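PDB 6CN7: aerobactin synthase IucC, which probably catalyses the ATP-dependent attachment of a second N-acetyl-N-hydroxylysine to a citryl intermediate, the step that yields the siderophore aerobactin. Local coordinates for residues 221-226 with 274-280; 411-416 with 529-535. The protein carries 5 engineered substitutions. All blocks are in the same frame, centred on the assembly; numbering follows the deposited sequence.

Interaction 1: residues 221-226 with 274-280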
loop_
_atom_site.group_PDB
_atom_site.type_symbol
_atom_site.label_atom_id
_atom_site.label_comp_id
_atom_site.label_asym_id
_atom_site.label_seq_id
_atom_site.Cartn_x
_atom_site.Cartn_y
_atom_site.Cartn_z
ATOM N N PRO A 221 11.630 -11.921 -10.977
ATOM C CA PRO A 221 11.561 -11.505 -9.573
ATOM C C PRO A 221 11.006 -10.097 -9.442
ATOM O O PRO A 221 11.098 -9.277 -10.360
ATOM C CB PRO A 221 13.019 -11.578 -9.108
ATOM C CG PRO A 221 13.813 -11.382 -10.344
ATOM C CD PRO A 221 13.021 -12.018 -11.452
ATOM N N VAL A 222 10.420 -9.823 -8.278
ATOM C CA VAL A 222 9.788 -8.539 -8.002
ATOM C C VAL A 222 10.037 -8.179 -6.546
ATOM O O VAL A 222 9.888 -9.027 -5.658
ATOM C CB VAL A 222 8.274 -8.570 -8.292
ATOM C CG1 VAL A 222 7.625 -7.244 -7.919
ATOM C CG2 VAL A 222 8.012 -8.899 -9.756
ATOM N N HIS A 223 10.416 -6.932 -6.303
ATOM C CA HIS A 223 10.546 -6.442 -4.940
ATOM C C HIS A 223 9.195 -6.562 -4.237
ATOM O O HIS A 223 8.170 -6.167 -4.809
ATOM C CB HIS A 223 11.019 -4.988 -4.951
ATOM C CG HIS A 223 11.483 -4.483 -3.620
ATOM N ND1 HIS A 223 10.624 -4.250 -2.568
ATOM C CD2 HIS A 223 12.718 -4.144 -3.179
ATOM C CE1 HIS A 223 11.310 -3.800 -1.533
ATOM N NE2 HIS A 223 12.583 -3.725 -1.877
ATOM N N PRO A 224 9.141 -7.101 -3.014
ATOM C CA PRO A 224 7.825 -7.297 -2.376
ATOM C C PRO A 224 7.019 -6.014 -2.238
ATOM O O PRO A 224 5.789 -6.045 -2.368
ATOM C CB PRO A 224 8.182 -7.905 -1.011
ATOM C CG PRO A 224 9.626 -7.597 -0.803
ATOM C CD PRO A 224 10.246 -7.560 -2.158
ATOM N N TRP A 225 7.674 -4.881 -1.975
ATOM C CA TRP A 225 6.952 -3.613 -1.940
ATOM C C TRP A 225 6.357 -3.289 -3.302
ATOM O O TRP A 225 5.199 -2.866 -3.399
ATOM C CB TRP A 225 7.875 -2.483 -1.482
ATOM C CG TRP A 225 7.141 -1.193 -1.252
ATOM C CD1 TRP A 225 6.639 -0.734 -0.067
ATOM C CD2 TRP A 225 6.816 -0.202 -2.234
ATOM N NE1 TRP A 225 6.025 0.479 -0.250
ATOM C CE2 TRP A 225 6.119 0.829 -1.572
ATOM C CE3 TRP A 225 7.045 -0.086 -3.609
ATOM C CZ2 TRP A 225 5.649 1.963 -2.239
ATOM C CZ3 TRP A 225 6.580 1.037 -4.266
ATOM C CH2 TRP A 225 5.891 2.047 -3.581
ATOM N N GLN A 226 7.136 -3.487 -4.369
ATOM C CA GLN A 226 6.628 -3.255 -5.716
ATOM C C GLN A 226 5.417 -4.134 -6.004
ATOM O O GLN A 226 4.421 -3.664 -6.566
ATOM C CB GLN A 226 7.738 -3.513 -6.736
ATOM C CG GLN A 226 7.381 -3.157 -8.175
ATOM C CD GLN A 226 7.393 -1.665 -8.437
ATOM O OE1 GLN A 226 7.514 -0.860 -7.514
ATOM N NE2 GLN A 226 7.273 -1.287 -9.705
ATOM N N ILE A 274 21.217 -7.768 -7.015
ATOM C CA ILE A 274 20.024 -7.641 -7.838
ATOM C C ILE A 274 19.477 -6.232 -7.678
ATOM O O ILE A 274 19.496 -5.668 -6.579
ATOM C CB ILE A 274 18.954 -8.689 -7.471
ATOM C CG1 ILE A 274 17.855 -8.707 -8.535
ATOM C CG2 ILE A 274 18.367 -8.408 -6.085
ATOM C CD1 ILE A 274 16.898 -9.875 -8.419
ATOM N N LYS A 275 18.998 -5.665 -8.780
ATOM C CA LYS A 275 18.395 -4.337 -8.790
ATOM C C LYS A 275 16.994 -4.456 -9.367
ATOM O O LYS A 275 16.820 -4.959 -10.482
ATOM C CB LYS A 275 19.236 -3.350 -9.600
ATOM C CG LYS A 275 18.664 -1.945 -9.635
ATOM C CD LYS A 275 19.554 -0.993 -10.413
ATOM C CE LYS A 275 18.975 0.411 -10.421
ATOM N NZ LYS A 275 19.846 1.374 -11.145
ATOM N N LEU A 276 16.003 -3.991 -8.611
ATOM C CA LEU A 276 14.609 -4.182 -8.970
ATOM C C LEU A 276 13.893 -2.838 -9.047
ATOM O O LEU A 276 14.317 -1.872 -8.407
ATOM C CB LEU A 276 13.906 -5.083 -7.947
ATOM C CG LEU A 276 14.478 -6.503 -7.874
ATOM C CD1 LEU A 276 14.036 -7.227 -6.609
ATOM C CD2 LEU A 276 14.076 -7.298 -9.106
ATOM N N PRO A 277 12.812 -2.738 -9.822
ATOM C CA PRO A 277 12.090 -1.461 -9.900
ATOM C C PRO A 277 11.343 -1.140 -8.612
ATOM O O PRO A 277 10.741 -2.013 -7.982
ATOM C CB PRO A 277 11.114 -1.670 -11.065
ATOM C CG PRO A 277 11.621 -2.859 -11.806
ATOM C CD PRO A 277 12.298 -3.716 -10.796
ATOM N N LEU A 278 11.392 0.135 -8.229
ATOM C CA LEU A 278 10.573 0.678 -7.147
ATOM C C LEU A 278 9.916 1.941 -7.693
ATOM O O LEU A 278 10.568 2.981 -7.823
ATOM C CB LEU A 278 11.405 0.973 -5.900
ATOM C CG LEU A 278 11.929 -0.223 -5.096
ATOM C CD1 LEU A 278 12.834 0.251 -3.964
ATOM C CD2 LEU A 278 10.784 -1.055 -4.541
ATOM N N THR A 279 8.629 1.849 -8.019
ATOM C CA THR A 279 7.898 2.957 -8.631
ATOM C C THR A 279 7.377 3.855 -7.517
ATOM O O THR A 279 6.316 3.601 -6.945
ATOM C CB THR A 279 6.762 2.433 -9.501
ATOM O OG1 THR A 279 7.280 1.485 -10.439
ATOM C CG2 THR A 279 6.093 3.572 -10.257
ATOM N N ILE A 280 8.118 4.917 -7.217
ATOM C CA ILE A 280 7.810 5.811 -6.109
ATOM C C ILE A 280 7.299 7.160 -6.607
ATOM O O ILE A 280 6.224 7.611 -6.210
ATOM C CB ILE A 280 9.042 5.980 -5.191
ATOM C CG1 ILE A 280 9.344 4.653 -4.489
ATOM C CG2 ILE A 280 8.815 7.077 -4.163
ATOM C CD1 ILE A 280 10.653 4.633 -3.738
HETATM O O HOH W 1 10.363 -4.848 -8.453
#

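Interaction 2: residues 411-416 with 529-535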
loop_
_atom_site.group_PDB
_atom_site.type_symbol
_atom_site.label_atom_id
_atom_site.label_comp_id
_atom_site.label_asym_id
_atom_site.label_seq_id
_atom_site.Cartn_x
_atom_site.Cartn_y
_atom_site.Cartn_z
ATOM N N TYR A 411 39.232 11.663 -13.280
ATOM C CA TYR A 411 39.648 12.828 -14.052
ATOM C C TYR A 411 40.327 12.412 -15.349
ATOM O O TYR A 411 40.139 13.057 -16.388
ATOM C CB TYR A 411 40.576 13.701 -13.211
ATOM C CG TYR A 411 40.898 15.040 -13.830
ATOM C CD1 TYR A 411 39.888 15.931 -14.167
ATOM C CD2 TYR A 411 42.211 15.423 -14.060
ATOM C CE1 TYR A 411 40.175 17.160 -14.729
ATOM C CE2 TYR A 411 42.509 16.650 -14.621
ATOM C CZ TYR A 411 41.486 17.514 -14.951
ATOM O OH TYR A 411 41.779 18.737 -15.510
ATOM N N HIS A 412 41.116 11.336 -15.308
ATOM C CA HIS A 412 41.758 10.834 -16.519
ATOM C C HIS A 412 40.724 10.323 -17.513
ATOM O O HIS A 412 40.796 10.623 -18.711
ATOM C CB HIS A 412 42.754 9.730 -16.158
ATOM C CG HIS A 412 43.402 9.085 -17.343
ATOM N ND1 HIS A 412 44.293 9.746 -18.158
ATOM C CD2 HIS A 412 43.292 7.832 -17.845
ATOM C CE1 HIS A 412 44.703 8.932 -19.113
ATOM N NE2 HIS A 412 44.110 7.765 -18.946
ATOM N N LEU A 413 39.753 9.541 -17.035
ATOM C CA LEU A 413 38.674 9.086 -17.904
ATOM C C LEU A 413 38.018 10.260 -18.621
ATOM O O LEU A 413 37.723 10.185 -19.820
ATOM C CB LEU A 413 37.640 8.311 -17.084
ATOM C CG LEU A 413 36.455 7.709 -17.847
ATOM C CD1 LEU A 413 36.924 6.694 -18.877
ATOM C CD2 LEU A 413 35.474 7.068 -16.879
ATOM N N LEU A 414 37.802 11.367 -17.904
ATOM C CA LEU A 414 37.142 12.527 -18.498
ATOM C C LEU A 414 38.026 13.201 -19.541
ATOM O O LEU A 414 37.593 13.441 -20.675
ATOM C CB LEU A 414 36.755 13.522 -17.402
ATOM C CG LEU A 414 36.257 14.894 -17.873
ATOM C CD1 LEU A 414 35.011 14.751 -18.732
ATOM C CD2 LEU A 414 35.992 15.807 -16.688
ATOM N N CYS A 415 39.269 13.521 -19.176
ATOM C CA CYS A 415 40.105 14.338 -20.050
ATOM C C CYS A 415 40.561 13.580 -21.288
ATOM O O CYS A 415 40.760 14.192 -22.344
ATOM C CB CYS A 415 41.314 14.858 -19.278
ATOM S SG CYS A 415 40.870 15.908 -17.886
ATOM N N ARG A 416 40.736 12.263 -21.187
ATOM C CA ARG A 416 41.214 11.472 -22.316
ATOM C C ARG A 416 40.077 10.962 -23.192
ATOM O O ARG A 416 40.187 10.989 -24.422
ATOM C CB ARG A 416 42.047 10.293 -21.811
ATOM C CG ARG A 416 42.459 9.277 -22.889
ATOM C CD ARG A 416 43.946 9.321 -23.145
ATOM N NE ARG A 416 44.389 8.280 -24.073
ATOM C CZ ARG A 416 45.083 7.198 -23.733
ATOM N NH1 ARG A 416 45.445 6.985 -22.473
ATOM N NH2 ARG A 416 45.433 6.321 -24.666
ATOM N N ARG A 529 43.698 19.196 -23.360
ATOM C CA ARG A 529 42.555 18.583 -22.688
ATOM C C ARG A 529 42.404 19.111 -21.267
ATOM O O ARG A 529 41.281 19.314 -20.789
ATOM C CB ARG A 529 42.704 17.060 -22.675
ATOM C CG ARG A 529 42.677 16.411 -24.051
ATOM C CD ARG A 529 41.283 16.446 -24.662
ATOM N NE ARG A 529 41.257 15.861 -26.001
ATOM C CZ ARG A 529 41.106 14.564 -26.255
ATOM N NH1 ARG A 529 40.968 13.694 -25.262
ATOM N NH2 ARG A 529 41.094 14.135 -27.509
ATOM N N PHE A 530 43.522 19.341 -20.575
ATOM C CA PHE A 530 43.451 19.817 -19.198
ATOM C C PHE A 530 42.968 21.261 -19.137
ATOM O O PHE A 530 42.224 21.633 -18.222
ATOM C CB PHE A 530 44.816 19.670 -18.524
ATOM C CG PHE A 530 45.268 18.244 -18.372
ATOM C CD1 PHE A 530 44.359 17.240 -18.085
ATOM C CD2 PHE A 530 46.603 17.905 -18.518
ATOM C CE1 PHE A 530 44.768 15.928 -17.944
ATOM C CE2 PHE A 530 47.020 16.591 -18.379
ATOM C CZ PHE A 530 46.099 15.603 -18.092
ATOM N N ALA A 531 43.378 22.091 -20.099
ATOM C CA ALA A 531 42.823 23.437 -20.187
ATOM C C ALA A 531 41.321 23.385 -20.431
ATOM O O ALA A 531 40.567 24.223 -19.922
ATOM C CB ALA A 531 43.519 24.224 -21.296
ATOM N N LEU A 532 40.868 22.400 -21.207
ATOM C CA LEU A 532 39.446 22.264 -21.498
ATOM C C LEU A 532 38.664 21.796 -20.279
ATOM O O LEU A 532 37.479 22.123 -20.145
ATOM C CB LEU A 532 39.256 21.293 -22.664
ATOM C CG LEU A 532 37.839 21.109 -23.205
ATOM C CD1 LEU A 532 37.322 22.394 -23.831
ATOM C CD2 LEU A 532 37.816 19.974 -24.214
ATOM N N PHE A 533 39.300 21.035 -19.387
ATOM C CA PHE A 533 38.649 20.564 -18.168
ATOM C C PHE A 533 39.418 21.016 -16.932
ATOM O O PHE A 533 39.873 20.179 -16.144
ATOM C CB PHE A 533 38.545 19.036 -18.162
ATOM C CG PHE A 533 37.704 18.471 -19.267
ATOM C CD1 PHE A 533 36.333 18.666 -19.285
ATOM C CD2 PHE A 533 38.283 17.718 -20.274
ATOM C CE1 PHE A 533 35.556 18.137 -20.300
ATOM C CE2 PHE A 533 37.514 17.184 -21.290
ATOM C CZ PHE A 533 36.150 17.393 -21.304
ATOM N N SER A 534 39.567 22.324 -16.743
ATOM C CA SER A 534 40.436 22.836 -15.690
ATOM C C SER A 534 39.738 22.785 -14.338
ATOM O O SER A 534 38.603 23.252 -14.193
ATOM C CB SER A 534 40.867 24.267 -16.000
ATOM O OG SER A 534 41.527 24.843 -14.886
ATOM N N LEU A 535 40.426 22.219 -13.348
ATOM C CA LEU A 535 39.950 22.187 -11.973
ATOM C C LEU A 535 40.574 23.281 -11.119
ATOM O O LEU A 535 40.382 23.285 -9.900
ATOM C CB LEU A 535 40.240 20.820 -11.348
ATOM C CG LEU A 535 39.585 19.615 -12.023
ATOM C CD1 LEU A 535 40.168 18.325 -11.469
ATOM C CD2 LEU A 535 38.076 19.651 -11.833
HETATM O O HOH W 2 43.220 21.017 -14.136
#

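Interaction 1: residues 221-226 with 274-280
The amide end of Q226 is matched on both atoms by T279. T279 N donates to Q226 OE1 at 3.0 Å, and Q226 NE2 donates to T279 OG1 at 2.9 Å. Both bonds are nearly straight. Q226 NE2 also donates to M348 O. A water serves the loop between strand 217-222 and helix 224-234: it accepts from H223 N at 3.0 Å and donates to P277 O at 2.9 Å. H223 is the N-cap of that helix, and its ND1 accepts from W225 N at 3.1 Å. The contact lies where strands 217-222 and 272-275 of the antiparallel sheet in the IucA/IucC family region end, one leading into helix 224-234 and the other into a loop; the two strands are not direct neighbours. Apolar groups fill the rest. L278 CD2 sits over the face of the H223 ring, 3.7 Å from its centroid, a CH-pi contact. P221 CG meets I274 CD1 at 3.9 Å. At the other end, W225 CE3 lies 4.0 Å from L278 CD2.

Interaction 2: residues 411-416 with 529-535
A very short hydrogen bond, 2.5 Å from Y411 OH to F533 O, marks this contact. It joins helix 395-417 to the end of the short helix 527-532, a helix-packing contact in the FhuF-like region. F533 is the first residue to leave helical geometry, so the bond fastens the chain where it turns off the helix. A water donates to Y411 OH at 3.0 Å and accepts from L535 N at 3.1 Å. A leucine covers one face of the Y411 ring and another covers one face of the F533 ring. L535 CD1 lies 3.7 Å from the Y411 ring centroid, and L414 CG lies 3.9 Å from the F533 ring centroid; both are CH-pi contacts. C415 SG reaches the edge of the F530 ring, 3.7 Å from F530 CD1, a sulfur-aromatic contact. R529 also forms a salt bridge with E458. Its NH1 donates to two carbonyls near the C-terminal end of helix 395-417: C415 O at 3.0 Å and R416 O at 2.9 Å.

In the fold
From the N terminus, the chain passes the small sheet of 32-62, several helices and strand 165-174 before it reaches strand 217-222 and helix 224-234. It then runs through helix 236-241 and three strands to 272-275. Interaction 1 closes this loop of 47 residues. Past helix 291-310 and strands 326-330 and 350-355, the chain reaches helix 395-417. From there 112 residues lead to 529-535, and interaction 2 closes that longer loop. The two loops neither nest nor cross. Interaction 1 ties the end of strand 217-222 and the start of helix 224-234 to the end of strand 272-275 and the loop after it; interaction 2 ties helix 395-417 to the end of helix 527-532 and the turn after it. Their centres are 38 Å apart.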